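Local atomic coordinates of beta-1,3-1,4-glucanase (Caldicellulosiruptor sp. F32, PDB entry 5H4R), a protein that hydrolyses mixed-linkage beta-1,3-1,4-glucans such as lichenan, as a glycoside hydrolase of family 5, and holds cellotetraose in the cleft of this substituted form. Residues 114-117 and 118-122; 121-124 and 125-129; 226-229 and 230-234; 295-298 and 299-302; 347-350 and 351-355. The protein carries 1 engineered substitution. All coordinates share one frame; numbering follows the deposited sequence.

Overall arrangement
All five contacts are local, between residues close in sequence, and all lie in the outer layer of a (beta/alpha)8 barrel of eight parallel strands, with the glucose chain bound at one end of it. Contacts 1 and 2 are successive turns of helix 116-131, share Arg121 and Val122, and have centres 11 Å apart. Contact 3 follows in the loop from helix 205-226 to strand 237-240, its centre about 20 Å from that of contact 2. Contact 4 starts helix 298-316 and contact 5 ends helix 336-352, their centres 16 Å apart; contacts 1 and 4 lie on opposite sides of the chain's centre, 45 Å apart. They cap, span and terminate outer helices, setting where the chain passes between helix and strand.

Contact 1: residues 114-117 and 118-122; sequences ISKR and WLDRV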
loop_
_atom_site.group_PDB
_atom_site.type_symbol
_atom_site.label_atom_id
_atom_site.label_comp_id
_atom_site.label_asym_id
_atom_site.label_seq_id
_atom_site.Cartn_x
_atom_site.Cartn_y
_atom_site.Cartn_z
ATOM N N ILE A 114 -0.496 -21.100 8.064
ATOM C CA ILE A 114 -0.755 -19.891 8.850
ATOM C C ILE A 114 -1.450 -20.272 10.150
ATOM O O ILE A 114 -2.426 -21.035 10.159
ATOM C CB ILE A 114 -1.602 -18.886 8.054
ATOM C CG1 ILE A 114 -0.891 -18.453 6.761
ATOM C CG2 ILE A 114 -1.895 -17.665 8.909
ATOM C CD1 ILE A 114 -1.795 -17.690 5.805
ATOM N N SER A 115 -0.939 -19.732 11.252
ATOM C CA SER A 115 -1.576 -19.869 12.553
ATOM C C SER A 115 -3.038 -19.455 12.483
ATOM O O SER A 115 -3.363 -18.357 12.018
ATOM C CB SER A 115 -0.853 -18.999 13.580
ATOM O OG SER A 115 -1.745 -18.649 14.626
ATOM N N LYS A 116 -3.910 -20.349 12.941
ATOM C CA LYS A 116 -5.336 -20.045 12.943
ATOM C C LYS A 116 -5.647 -18.803 13.774
ATOM O O LYS A 116 -6.476 -17.983 13.367
ATOM C CB LYS A 116 -6.135 -21.233 13.455
ATOM C CG LYS A 116 -7.635 -21.031 13.316
ATOM C CD LYS A 116 -8.409 -22.274 13.757
ATOM C CE LYS A 116 -9.915 -22.049 13.699
ATOM N NZ LYS A 116 -10.358 -20.939 14.593
ATOM N N ARG A 117 -5.009 -18.649 14.944
ATOM C CA ARG A 117 -5.322 -17.501 15.792
ATOM C C ARG A 117 -4.976 -16.203 15.090
ATOM O O ARG A 117 -5.718 -15.222 15.172
ATOM C CB ARG A 117 -4.585 -17.596 17.134
ATOM C CG ARG A 117 -5.155 -18.672 18.016
ATOM C CD ARG A 117 -4.463 -18.730 19.355
ATOM N NE ARG A 117 -4.722 -17.549 20.179
ATOM C CZ ARG A 117 -3.801 -16.663 20.562
ATOM N NH1 ARG A 117 -2.535 -16.801 20.211
ATOM N NH2 ARG A 117 -4.151 -15.640 21.329
ATOM N N TRP A 118 -3.883 -16.200 14.342
ATOM C CA TRP A 118 -3.470 -14.994 13.630
ATOM C C TRP A 118 -4.440 -14.661 12.504
ATOM O O TRP A 118 -4.903 -13.518 12.378
ATOM C CB TRP A 118 -2.058 -15.186 13.099
ATOM C CG TRP A 118 -1.493 -13.992 12.380
ATOM C CD1 TRP A 118 -1.258 -13.880 11.047
ATOM C CD2 TRP A 118 -1.051 -12.754 12.969
ATOM N NE1 TRP A 118 -0.707 -12.660 10.767
ATOM C CE2 TRP A 118 -0.571 -11.950 11.925
ATOM C CE3 TRP A 118 -1.014 -12.257 14.281
ATOM C CZ2 TRP A 118 -0.062 -10.658 12.144
ATOM C CZ3 TRP A 118 -0.517 -10.986 14.495
ATOM C CH2 TRP A 118 -0.033 -10.212 13.432
ATOM N N LEU A 119 -4.759 -15.646 11.663
ATOM C CA LEU A 119 -5.671 -15.388 10.555
ATOM C C LEU A 119 -7.062 -15.010 11.060
ATOM O O LEU A 119 -7.711 -14.111 10.502
ATOM C CB LEU A 119 -5.729 -16.616 9.645
ATOM C CG LEU A 119 -6.563 -16.484 8.360
ATOM C CD1 LEU A 119 -6.130 -15.300 7.510
ATOM C CD2 LEU A 119 -6.413 -17.758 7.584
ATOM N N ASP A 120 -7.513 -15.646 12.145
ATOM C CA ASP A 120 -8.777 -15.277 12.779
ATOM C C ASP A 120 -8.780 -13.810 13.218
ATOM O O ASP A 120 -9.777 -13.101 13.042
ATOM C CB ASP A 120 -9.050 -16.152 14.006
ATOM C CG ASP A 120 -9.399 -17.605 13.683
ATOM O OD1 ASP A 120 -9.589 -17.989 12.510
ATOM O OD2 ASP A 120 -9.528 -18.380 14.662
ATOM N N ARG A 121 -7.681 -13.347 13.821
ATOM C CA ARG A 121 -7.624 -11.957 14.281
ATOM C C ARG A 121 -7.617 -10.978 13.107
ATOM O O ARG A 121 -8.320 -9.960 13.143
ATOM C CB ARG A 121 -6.408 -11.758 15.188
ATOM C CG ARG A 121 -6.217 -10.305 15.652
ATOM C CD ARG A 121 -7.407 -9.737 16.447
ATOM N NE ARG A 121 -7.186 -8.315 16.689
ATOM C CZ ARG A 121 -8.144 -7.412 16.873
ATOM N NH1 ARG A 121 -9.427 -7.771 16.917
ATOM N NH2 ARG A 121 -7.814 -6.140 17.039
ATOM N N VAL A 122 -6.832 -11.260 12.061
ATOM C CA VAL A 122 -6.849 -10.434 10.856
ATOM C C VAL A 122 -8.264 -10.341 10.310
ATOM O O VAL A 122 -8.734 -9.265 9.926
ATOM C CB VAL A 122 -5.876 -11.007 9.807
ATOM C CG1 VAL A 122 -6.045 -10.287 8.482
ATOM C CG2 VAL A 122 -4.425 -10.863 10.302
HETATM O O HOH W 1 -11.855 -19.436 12.366
#
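Lys116 and Asp120, one helical turn apart, are joined by a salt bridge in which Lys116 NZ lies 2.7 Å from Asp120 OD2, on the syn lone pair of that oxygen. The lysine chain is extended as far as CE, the last torsion (chi4 -61°) turning NZ in toward OD2. Asp120 has CG beside its own backbone N (chi1 -71°), which puts the carboxylate next to Lys116. A water closes the bridge, accepting from Lys116 NZ at 3.1 Å and donating to Asp120 OD1 at 2.7 Å; OD1 also pairs with Arg173, beside helix 156-173, so both carboxylate oxygens are engaged.

Ser115 is the N-cap of helix 116-131, an outer helix of the (beta/alpha)8 barrel. Ser115 OG swings to the first turn and accepts from Trp118 N at 3.3 Å with an N-H...O angle of 163°, while Glu69 OE2 is hydrogen-bonded to the same hydroxyl. The Ser115 carbonyl oxygen takes Leu119 N at 3.1 Å in a nearly straight bond.

On the buried side, Ile114 ends the short strand 113-114 and sends its CG2 branch to Leu119 CB, 4.0 Å away. The same methyl, Ile114 CG2, lies at the edge of the Trp118 indole, near the ring plane, 4.4 Å from Trp118 CD1. The indole itself is directed away from the cap: His106 stacks on it, and Phe57 meets it edge-to-face. Arg117 heads outward to a salt bridge with Asp68.

Contact 2: residues 121-124 and 125-129; sequences RVQQ and VVDYA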
loop_
_atom_site.group_PDB
_atom_site.type_symbol
_atom_site.label_atom_id
_atom_site.label_comp_id
_atom_site.label_asym_id
_atom_site.label_seq_id
_atom_site.Cartn_x
_atom_site.Cartn_y
_atom_site.Cartn_z
ATOM N N ARG A 121 -7.681 -13.347 13.821
ATOM C CA ARG A 121 -7.624 -11.957 14.281
ATOM C C ARG A 121 -7.617 -10.978 13.107
ATOM O O ARG A 121 -8.320 -9.960 13.143
ATOM C CB ARG A 121 -6.408 -11.758 15.188
ATOM C CG ARG A 121 -6.217 -10.305 15.652
ATOM C CD ARG A 121 -7.407 -9.737 16.447
ATOM N NE ARG A 121 -7.186 -8.315 16.689
ATOM C CZ ARG A 121 -8.144 -7.412 16.873
ATOM N NH1 ARG A 121 -9.427 -7.771 16.917
ATOM N NH2 ARG A 121 -7.814 -6.140 17.039
ATOM N N VAL A 122 -6.832 -11.260 12.061
ATOM C CA VAL A 122 -6.849 -10.434 10.856
ATOM C C VAL A 122 -8.264 -10.341 10.310
ATOM O O VAL A 122 -8.734 -9.265 9.926
ATOM C CB VAL A 122 -5.876 -11.007 9.807
ATOM C CG1 VAL A 122 -6.045 -10.287 8.482
ATOM C CG2 VAL A 122 -4.425 -10.863 10.302
ATOM N N GLN A 123 -8.970 -11.469 10.278
ATOM C CA GLN A 123 -10.333 -11.476 9.739
ATOM C C GLN A 123 -11.275 -10.628 10.585
ATOM O O GLN A 123 -12.186 -9.972 10.059
ATOM C CB GLN A 123 -10.835 -12.914 9.642
ATOM C CG GLN A 123 -12.221 -13.024 9.036
ATOM C CD GLN A 123 -12.703 -14.450 8.859
ATOM O OE1 GLN A 123 -12.298 -15.374 9.588
ATOM N NE2 GLN A 123 -13.605 -14.643 7.893
ATOM N N GLN A 124 -11.082 -10.640 11.902
ATOM C CA GLN A 124 -11.893 -9.796 12.771
ATOM C C GLN A 124 -11.757 -8.330 12.385
ATOM O O GLN A 124 -12.746 -7.594 12.358
ATOM C CB GLN A 124 -11.466 -10.018 14.210
ATOM C CG GLN A 124 -12.313 -9.373 15.238
ATOM C CD GLN A 124 -12.030 -9.977 16.596
ATOM O OE1 GLN A 124 -10.875 -10.334 16.914
ATOM N NE2 GLN A 124 -13.081 -10.136 17.394
ATOM N N VAL A 125 -10.536 -7.887 12.095
ATOM C CA VAL A 125 -10.315 -6.491 11.726
ATOM C C VAL A 125 -10.854 -6.180 10.325
ATOM O O VAL A 125 -11.444 -5.113 10.094
ATOM C CB VAL A 125 -8.823 -6.152 11.882
ATOM C CG1 VAL A 125 -8.561 -4.713 11.401
ATOM C CG2 VAL A 125 -8.428 -6.318 13.337
ATOM N N VAL A 126 -10.714 -7.110 9.376
ATOM C CA VAL A 126 -11.353 -6.931 8.070
ATOM C C VAL A 126 -12.854 -6.725 8.257
ATOM O O VAL A 126 -13.475 -5.873 7.602
ATOM C CB VAL A 126 -11.039 -8.137 7.164
ATOM C CG1 VAL A 126 -11.879 -8.068 5.862
ATOM C CG2 VAL A 126 -9.544 -8.186 6.872
ATOM N N ASP A 127 -13.457 -7.495 9.166
ATOM C CA ASP A 127 -14.893 -7.398 9.412
ATOM C C ASP A 127 -15.268 -6.026 9.966
ATOM O O ASP A 127 -16.345 -5.504 9.652
ATOM C CB ASP A 127 -15.366 -8.512 10.367
ATOM C CG ASP A 127 -15.485 -9.877 9.692
ATOM O OD1 ASP A 127 -15.198 -9.983 8.487
ATOM O OD2 ASP A 127 -15.862 -10.861 10.368
ATOM N N TYR A 128 -14.403 -5.425 10.805
ATOM C CA TYR A 128 -14.693 -4.071 11.274
ATOM C C TYR A 128 -14.902 -3.147 10.091
ATOM O O TYR A 128 -15.797 -2.294 10.106
ATOM C CB TYR A 128 -13.559 -3.470 12.117
ATOM C CG TYR A 128 -13.154 -4.160 13.406
ATOM C CD1 TYR A 128 -14.030 -4.951 14.130
ATOM C CD2 TYR A 128 -11.871 -3.988 13.892
ATOM C CE1 TYR A 128 -13.617 -5.575 15.321
ATOM C CE2 TYR A 128 -11.457 -4.595 15.067
ATOM C CZ TYR A 128 -12.318 -5.375 15.774
ATOM O OH TYR A 128 -11.846 -5.948 16.944
ATOM N N ALA A 129 -14.036 -3.277 9.083
ATOM C CA ALA A 129 -14.077 -2.405 7.909
ATOM C C ALA A 129 -15.236 -2.756 6.985
ATOM O O ALA A 129 -15.892 -1.862 6.422
ATOM C CB ALA A 129 -12.757 -2.499 7.161
#
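Arg121 NH1 donates to Tyr128 OH at 3.0 Å, spanning nearly two turns of helix 116-131 on the outside of the (beta/alpha)8 barrel. The hydroxyl lies in the guanidinium plane and the N-H points at it with an angle of 164°; the guanidinium and phenol ring planes stand 68° apart. Arg121 NH1 also donates to Gln124 OE1 at 2.9 Å, again from within the guanidinium plane, although it sits well above the plane of the amide carbonyl. Two acceptors thus grip one nitrogen, and the flat group has little freedom to rotate.

One face is covered as well. Val125 CG2 rests over the centre of the guanidinium, 3.7 Å from Arg121 CZ, a methyl packed against the flat cation. The arginine chain reaches this place by bending at its second torsion, which folds it forward along the helix. Gln124, extended beyond CG, crosses the phenol at a slant, its amide plane 29° from the ring, with Gln124 CG 3.9 Å from Tyr128 OH.

Further out, Glu73 forms a salt bridge with Arg121 NE and the Thr81 carbonyl accepts from Arg121 NH2, so that every guanidinium nitrogen has a partner. Tyr128 also leans on Lys83 and Ile86 of helix 83-91. On the barrel-facing side, Val125 and Val126 both pack on Ile99 of strand 96-99, and Val126 reaches Ile138 of strand 135-139. The backbone O of Gln124 sits over one face of the phenol ring, toward its rim, 3.4 Å from Tyr128 CD1.

Contact 3: residues 226-229 and 230-234; sequences RSTG and GNNVS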
loop_
_atom_site.group_PDB
_atom_site.type_symbol
_atom_site.label_atom_id
_atom_site.label_comp_id
_atom_site.label_asym_id
_atom_site.label_seq_id
_atom_site.Cartn_x
_atom_site.Cartn_y
_atom_site.Cartn_z
ATOM N N ARG A 226 -7.407 -16.983 -8.300
ATOM C CA ARG A 226 -8.528 -17.318 -9.165
ATOM C C ARG A 226 -8.952 -18.771 -8.992
ATOM O O ARG A 226 -10.138 -19.112 -9.178
ATOM C CB ARG A 226 -8.166 -17.047 -10.615
ATOM C CG ARG A 226 -7.838 -15.597 -10.943
ATOM C CD ARG A 226 -8.899 -14.657 -10.475
ATOM N NE ARG A 226 -8.708 -13.308 -11.023
ATOM C CZ ARG A 226 -9.152 -12.200 -10.443
ATOM N NH1 ARG A 226 -9.790 -12.266 -9.279
ATOM N NH2 ARG A 226 -8.949 -11.028 -11.033
ATOM N N SER A 227 -7.999 -19.650 -8.673
ATOM C CA SER A 227 -8.291 -21.079 -8.571
ATOM C C SER A 227 -9.126 -21.439 -7.352
ATOM O O SER A 227 -9.643 -22.562 -7.302
ATOM C CB SER A 227 -6.980 -21.879 -8.549
ATOM O OG SER A 227 -6.321 -21.740 -7.296
ATOM N N THR A 228 -9.309 -20.520 -6.392
ATOM C CA THR A 228 -10.004 -20.855 -5.155
ATOM C C THR A 228 -11.513 -20.659 -5.236
ATOM O O THR A 228 -12.220 -21.039 -4.298
ATOM C CB THR A 228 -9.445 -20.040 -3.977
ATOM O OG1 THR A 228 -9.641 -18.641 -4.191
ATOM C CG2 THR A 228 -7.968 -20.353 -3.745
ATOM N N GLY A 229 -12.028 -20.119 -6.327
ATOM C CA GLY A 229 -13.462 -20.072 -6.541
ATOM C C GLY A 229 -14.167 -18.945 -5.815
ATOM O O GLY A 229 -13.565 -18.005 -5.296
ATOM N N GLY A 230 -15.496 -19.052 -5.805
ATOM C CA GLY A 230 -16.315 -18.027 -5.179
ATOM C C GLY A 230 -16.097 -16.665 -5.803
ATOM O O GLY A 230 -15.894 -16.518 -7.014
ATOM N N ASN A 231 -16.104 -15.636 -4.962
ATOM C CA ASN A 231 -15.875 -14.299 -5.486
ATOM C C ASN A 231 -14.413 -14.048 -5.838
ATOM O O ASN A 231 -14.106 -12.995 -6.406
ATOM C CB ASN A 231 -16.354 -13.234 -4.498
ATOM C CG ASN A 231 -16.585 -11.896 -5.174
ATOM O OD1 ASN A 231 -17.146 -11.838 -6.266
ATOM N ND2 ASN A 231 -16.134 -10.818 -4.542
ATOM N N ASN A 232 -13.509 -14.968 -5.503
ATOM C CA ASN A 232 -12.114 -14.777 -5.888
ATOM C C ASN A 232 -11.903 -14.915 -7.386
ATOM O O ASN A 232 -10.829 -14.532 -7.875
ATOM C CB ASN A 232 -11.193 -15.754 -5.148
ATOM C CG ASN A 232 -11.190 -15.541 -3.644
ATOM O OD1 ASN A 232 -11.438 -14.443 -3.160
ATOM N ND2 ASN A 232 -10.907 -16.605 -2.901
ATOM N N VAL A 233 -12.888 -15.426 -8.130
ATOM C CA VAL A 233 -12.731 -15.540 -9.581
ATOM C C VAL A 233 -12.733 -14.181 -10.261
ATOM O O VAL A 233 -12.159 -14.047 -11.353
ATOM C CB VAL A 233 -13.824 -16.436 -10.189
ATOM C CG1 VAL A 233 -13.792 -17.809 -9.568
ATOM C CG2 VAL A 233 -15.204 -15.805 -10.040
ATOM N N SER A 234 -13.333 -13.149 -9.641
ATOM C CA SER A 234 -13.492 -11.843 -10.280
ATOM C C SER A 234 -13.072 -10.657 -9.412
ATOM O O SER A 234 -13.146 -9.513 -9.877
ATOM C CB SER A 234 -14.955 -11.654 -10.693
ATOM O OG SER A 234 -15.791 -11.930 -9.582
#
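Arg226, near the C-terminal end of helix 205-226, reaches across the following loop to the carbonyls of Asn232 and Val233. From CB the chain turns at CG, where the second torsion (chi2 -52°) bends it toward the loop. Arg226 CD then passes 3.2 Å from Asn232 O and 3.4 Å from Val233 O. NE and CZ pass beside Val233 O, which sits over one face of the guanidinium, 3.2 Å above the plane and offset toward its rim. At the tip, Arg226 NH1 donates to Asn232 O at 2.9 Å, with the acceptor in the guanidinium plane but the donor above the carbonyl plane. NH1 also reaches Arg235 O, and NH2 makes a salt bridge with Asp259.

Two residues on, Thr228 OG1 accepts from Asn232 ND2 at 2.7 Å, the oxygen tilted 17° from the amide plane. Both ends of that amide are bonded: ND2 also donates to Ala171 O, and OD1 accepts from Arg235 NE. A weak bond from Asn232 N to Gly229 O (3.0 Å) spans the turn from the glycine pair into the 3-10 segment, and Val233 CG1 lies 3.8 Å from Gly229 CA.

Gly229 and Gly230 both have positive phi, and a type I beta turn runs from Arg226 to Gly229. Helix end, glycine pair and short 3-10 segment 231-233 together form an alpha-to-beta connection of the (beta/alpha)8 barrel, leading into strand 237-240.

Contact 4: residues 295-298 and 299-302; sequences VNSE and ESRR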
loop_
_atom_site.group_PDB
_atom_site.type_symbol
_atom_site.label_atom_id
_atom_site.label_comp_id
_atom_site.label_asym_id
_atom_site.label_seq_id
_atom_site.Cartn_x
_atom_site.Cartn_y
_atom_site.Cartn_z
ATOM N N VAL A 295 2.899 24.804 -2.196
ATOM C CA VAL A 295 2.066 24.639 -3.366
ATOM C C VAL A 295 2.434 25.618 -4.471
ATOM O O VAL A 295 2.047 25.407 -5.623
ATOM C CB VAL A 295 0.582 24.760 -2.947
ATOM C CG1 VAL A 295 0.216 26.204 -2.642
ATOM C CG2 VAL A 295 -0.303 24.172 -3.992
ATOM N N ASN A 296 3.212 26.661 -4.160
ATOM C CA ASN A 296 3.621 27.671 -5.128
ATOM C C ASN A 296 5.028 27.441 -5.654
ATOM O O ASN A 296 5.585 28.330 -6.317
ATOM C CB ASN A 296 3.531 29.062 -4.501
ATOM C CG ASN A 296 2.124 29.396 -4.021
ATOM O OD1 ASN A 296 1.930 29.823 -2.881
ATOM N ND2 ASN A 296 1.136 29.170 -4.878
ATOM N N SER A 297 5.628 26.285 -5.360
ATOM C CA SER A 297 6.999 25.989 -5.772
ATOM C C SER A 297 7.014 24.814 -6.726
ATOM O O SER A 297 6.638 23.695 -6.350
ATOM C CB SER A 297 7.893 25.645 -4.586
ATOM O OG SER A 297 9.132 25.156 -5.096
ATOM N N GLU A 298 7.519 25.046 -7.936
ATOM C CA GLU A 298 7.670 23.926 -8.845
ATOM C C GLU A 298 8.626 22.906 -8.257
ATOM O O GLU A 298 8.510 21.712 -8.551
ATOM C CB GLU A 298 8.166 24.418 -10.213
ATOM C CG GLU A 298 8.555 23.275 -11.195
ATOM C CD GLU A 298 7.416 22.337 -11.537
ATOM O OE1 GLU A 298 6.248 22.647 -11.246
ATOM O OE2 GLU A 298 7.673 21.258 -12.115
ATOM N N GLU A 299 9.616 23.353 -7.469
ATOM C CA GLU A 299 10.538 22.356 -6.912
ATOM C C GLU A 299 9.824 21.384 -5.970
ATOM O O GLU A 299 10.164 20.194 -5.926
ATOM C CB GLU A 299 11.710 23.071 -6.238
ATOM C CG GLU A 299 12.792 23.424 -7.238
ATOM C CD GLU A 299 13.479 22.185 -7.785
ATOM O OE1 GLU A 299 13.953 21.375 -6.969
ATOM O OE2 GLU A 299 13.535 22.006 -9.014
ATOM N N SER A 300 8.819 21.855 -5.235
ATOM C CA SER A 300 8.054 20.982 -4.357
ATOM C C SER A 300 7.143 20.056 -5.155
ATOM O O SER A 300 6.965 18.888 -4.800
ATOM C CB SER A 300 7.234 21.829 -3.384
ATOM O OG SER A 300 8.055 22.577 -2.509
ATOM N N ARG A 301 6.579 20.558 -6.245
ATOM C CA ARG A 301 5.563 19.822 -6.998
ATOM C C ARG A 301 6.155 18.815 -7.991
ATOM O O ARG A 301 5.496 17.827 -8.325
ATOM C CB ARG A 301 4.672 20.826 -7.736
ATOM C CG ARG A 301 3.903 21.734 -6.777
ATOM C CD ARG A 301 3.452 23.051 -7.407
ATOM N NE ARG A 301 2.597 22.822 -8.569
ATOM C CZ ARG A 301 1.412 23.403 -8.784
ATOM N NH1 ARG A 301 0.909 24.272 -7.930
ATOM N NH2 ARG A 301 0.730 23.132 -9.895
ATOM N N ARG A 302 7.372 19.056 -8.484
ATOM C CA ARG A 302 7.896 18.360 -9.663
ATOM C C ARG A 302 7.795 16.833 -9.572
ATOM O O ARG A 302 7.353 16.173 -10.522
ATOM C CB ARG A 302 9.357 18.767 -9.869
ATOM C CG ARG A 302 9.925 18.276 -11.171
ATOM C CD ARG A 302 11.479 18.420 -11.178
ATOM N NE ARG A 302 12.077 17.304 -10.449
ATOM C CZ ARG A 302 13.320 16.879 -10.597
ATOM N NH1 ARG A 302 14.147 17.485 -11.434
ATOM N NH2 ARG A 302 13.731 15.826 -9.900
HETATM O O HOH W 2 3.539 21.634 -10.960
#
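Arg301 has CG beside its backbone N (chi1 -63°) and bends at its third torsion (chi3 59°), which carries the guanidinium back past the helix start to Val295 O. Arg301 NH1 donates to Val295 O at 2.8 Å, nearly in line with the carbonyl, and the oxygen lies in the guanidinium plane. On the way Arg301 CD passes 3.3 Å from Val295 O, and CG comes similarly near the Ser297 carbonyl oxygen.

Glu298 bends at chi2 (61°) and brings its carboxylate round toward the same arginine without touching it. Glu298 OE1 and Arg301 NE are 4.5 Å apart; the carboxylate oxygen is off the guanidinium plane, and only the charges face each other. A water spans the gap instead, donating to Glu298 OE1 at 2.9 Å and accepting from Arg301 NE at 2.8 Å. On the aliphatic part of the next arginine, Glu298 OE2 lies 3.8 Å from Arg302 CB.

Ser297 is the N-cap. Ser297 OG accepts from Ser300 N in a weak capping bond of 3.3 Å, and the Ser297 carbonyl takes Arg301 N in the first regular turn. Ser300 OG is bonded to the backbone N of Ser294, just upstream, which ties the approaching loop to the helix.

This is the exposed start of helix 298-316, which leads into barrel strand 322-327. Beside it runs helix 336-352, whose Tyr345 touches both Val295 and Arg301 and whose Glu341 accepts from Val295 N.

Contact 5: residues 347-350 and 351-355; sequences VRAA and RARGI
Regular i to i+4 bonding, as from Ala352 N to Arg348 O, gives way at Ala350 O, which accepts both Arg353 N and Ile355 N at 2.9 Å from opposite faces of its carbonyl plane. Arg353 folds its side chain back beside the last turn: CG lies near the backbone N (chi1 -68°), the chain is straight to NE, and Arg353 NH1 then donates to Ala349 O at 2.9 Å. This oxygen is in the guanidinium plane, and Ala349 CB lies 3.6 Å from Arg353 NH1. Arg353 NE is paired with Asp309 of helix 298-316, so the group is held from two helices.

The turn is a Schellman motif. Gly354, with positive phi, is its C-prime residue, and Gly354 N bonds to Arg351 O inside the wider Ile355-to-Ala350 bond. It ends helix 336-352 and sends the chain into strand 356-361, completing a beta-alpha-beta unit of the (beta/alpha)8 barrel. The hydrophobic contact that goes with this reversal joins Ala350 CB and Ile355 CB, 4.1 Å apart, and Ile355 continues onto Ile324 of strand 322-327.

On another side of the helix, Arg348 bends at chi2 (58°) to lay its guanidinium over Ala352. Ala352 CB sits over the centre of one face, 3.9 Å from Arg348 CZ, while Arg348 NH2 donates to Ile30 O. A water donates to Val347 O at 3.0 Å and to Ile355 O at 2.8 Å, linking the last turn to the residue just before strand 356-361. It lies over one face of the Arg351 guanidinium, whose NE is bonded to Ala395 O.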
loop_
_atom_site.group_PDB
_atom_site.type_symbol
_atom_site.label_atom_id
_atom_site.label_comp_id
_atom_site.label_asym_id
_atom_site.label_seq_id
_atom_site.Cartn_x
_atom_site.Cartn_y
_atom_site.Cartn_z
ATOM N N VAL A 347 -3.139 14.525 -3.255
ATOM C CA VAL A 347 -4.431 13.883 -3.499
ATOM C C VAL A 347 -5.116 14.470 -4.741
ATOM O O VAL A 347 -5.678 13.733 -5.560
ATOM C CB VAL A 347 -5.315 13.981 -2.244
ATOM C CG1 VAL A 347 -6.750 13.531 -2.552
ATOM C CG2 VAL A 347 -4.741 13.124 -1.162
ATOM N N ARG A 348 -5.088 15.792 -4.922
ATOM C CA ARG A 348 -5.719 16.347 -6.126
ATOM C C ARG A 348 -4.969 15.947 -7.398
ATOM O O ARG A 348 -5.592 15.607 -8.420
ATOM C CB ARG A 348 -5.798 17.867 -6.037
ATOM C CG ARG A 348 -6.370 18.543 -7.306
ATOM C CD ARG A 348 -7.754 18.052 -7.668
ATOM N NE ARG A 348 -8.096 18.405 -9.047
ATOM C CZ ARG A 348 -9.000 17.761 -9.789
ATOM N NH1 ARG A 348 -9.664 16.728 -9.298
ATOM N NH2 ARG A 348 -9.234 18.143 -11.042
ATOM N N ALA A 349 -3.637 16.015 -7.369
ATOM C CA ALA A 349 -2.857 15.590 -8.525
ATOM C C ALA A 349 -3.223 14.166 -8.928
ATOM O O ALA A 349 -3.354 13.852 -10.116
ATOM C CB ALA A 349 -1.368 15.697 -8.230
ATOM N N ALA A 350 -3.363 13.281 -7.953
ATOM C CA ALA A 350 -3.737 11.904 -8.247
ATOM C C ALA A 350 -5.156 11.826 -8.803
ATOM O O ALA A 350 -5.412 11.166 -9.825
ATOM C CB ALA A 350 -3.609 11.075 -6.970
ATOM N N ARG A 351 -6.097 12.491 -8.147
ATOM C CA ARG A 351 -7.487 12.380 -8.567
ATOM C C ARG A 351 -7.680 12.942 -9.958
ATOM O O ARG A 351 -8.479 12.420 -10.739
ATOM C CB ARG A 351 -8.427 13.098 -7.588
ATOM C CG ARG A 351 -9.897 13.152 -8.052
ATOM C CD ARG A 351 -10.519 11.744 -8.262
ATOM N NE ARG A 351 -10.459 11.041 -6.992
ATOM C CZ ARG A 351 -10.032 9.802 -6.803
ATOM N NH1 ARG A 351 -9.685 9.012 -7.824
ATOM N NH2 ARG A 351 -9.998 9.338 -5.560
ATOM N N ALA A 352 -6.971 14.023 -10.284
ATOM C CA ALA A 352 -7.059 14.599 -11.619
ATOM C C ALA A 352 -6.612 13.606 -12.692
ATOM O O ALA A 352 -6.995 13.744 -13.856
ATOM C CB ALA A 352 -6.194 15.862 -11.706
ATOM N N ARG A 353 -5.792 12.631 -12.317
ATOM C CA ARG A 353 -5.292 11.603 -13.214
ATOM C C ARG A 353 -5.968 10.257 -12.984
ATOM O O ARG A 353 -5.501 9.243 -13.497
ATOM C CB ARG A 353 -3.782 11.482 -13.044
ATOM C CG ARG A 353 -3.043 12.728 -13.555
ATOM C CD ARG A 353 -1.662 12.748 -12.989
ATOM N NE ARG A 353 -0.826 13.867 -13.437
ATOM C CZ ARG A 353 -0.767 15.057 -12.842
ATOM N NH1 ARG A 353 -1.517 15.333 -11.784
ATOM N NH2 ARG A 353 0.044 15.993 -13.307
ATOM N N GLY A 354 -7.051 10.233 -12.224
ATOM C CA GLY A 354 -7.857 9.045 -12.040
ATOM C C GLY A 354 -7.352 8.085 -10.998
ATOM O O GLY A 354 -7.814 6.928 -10.962
ATOM N N ILE A 355 -6.421 8.518 -10.146
ATOM C CA ILE A 355 -5.733 7.640 -9.203
ATOM C C ILE A 355 -6.199 7.938 -7.781
ATOM O O ILE A 355 -6.335 9.107 -7.386
ATOM C CB ILE A 355 -4.206 7.826 -9.338
ATOM C CG1 ILE A 355 -3.745 7.467 -10.748
ATOM C CG2 ILE A 355 -3.453 7.002 -8.320
ATOM C CD1 ILE A 355 -2.306 7.902 -11.077
HETATM O O HOH W 3 -6.622 10.934 -5.233
#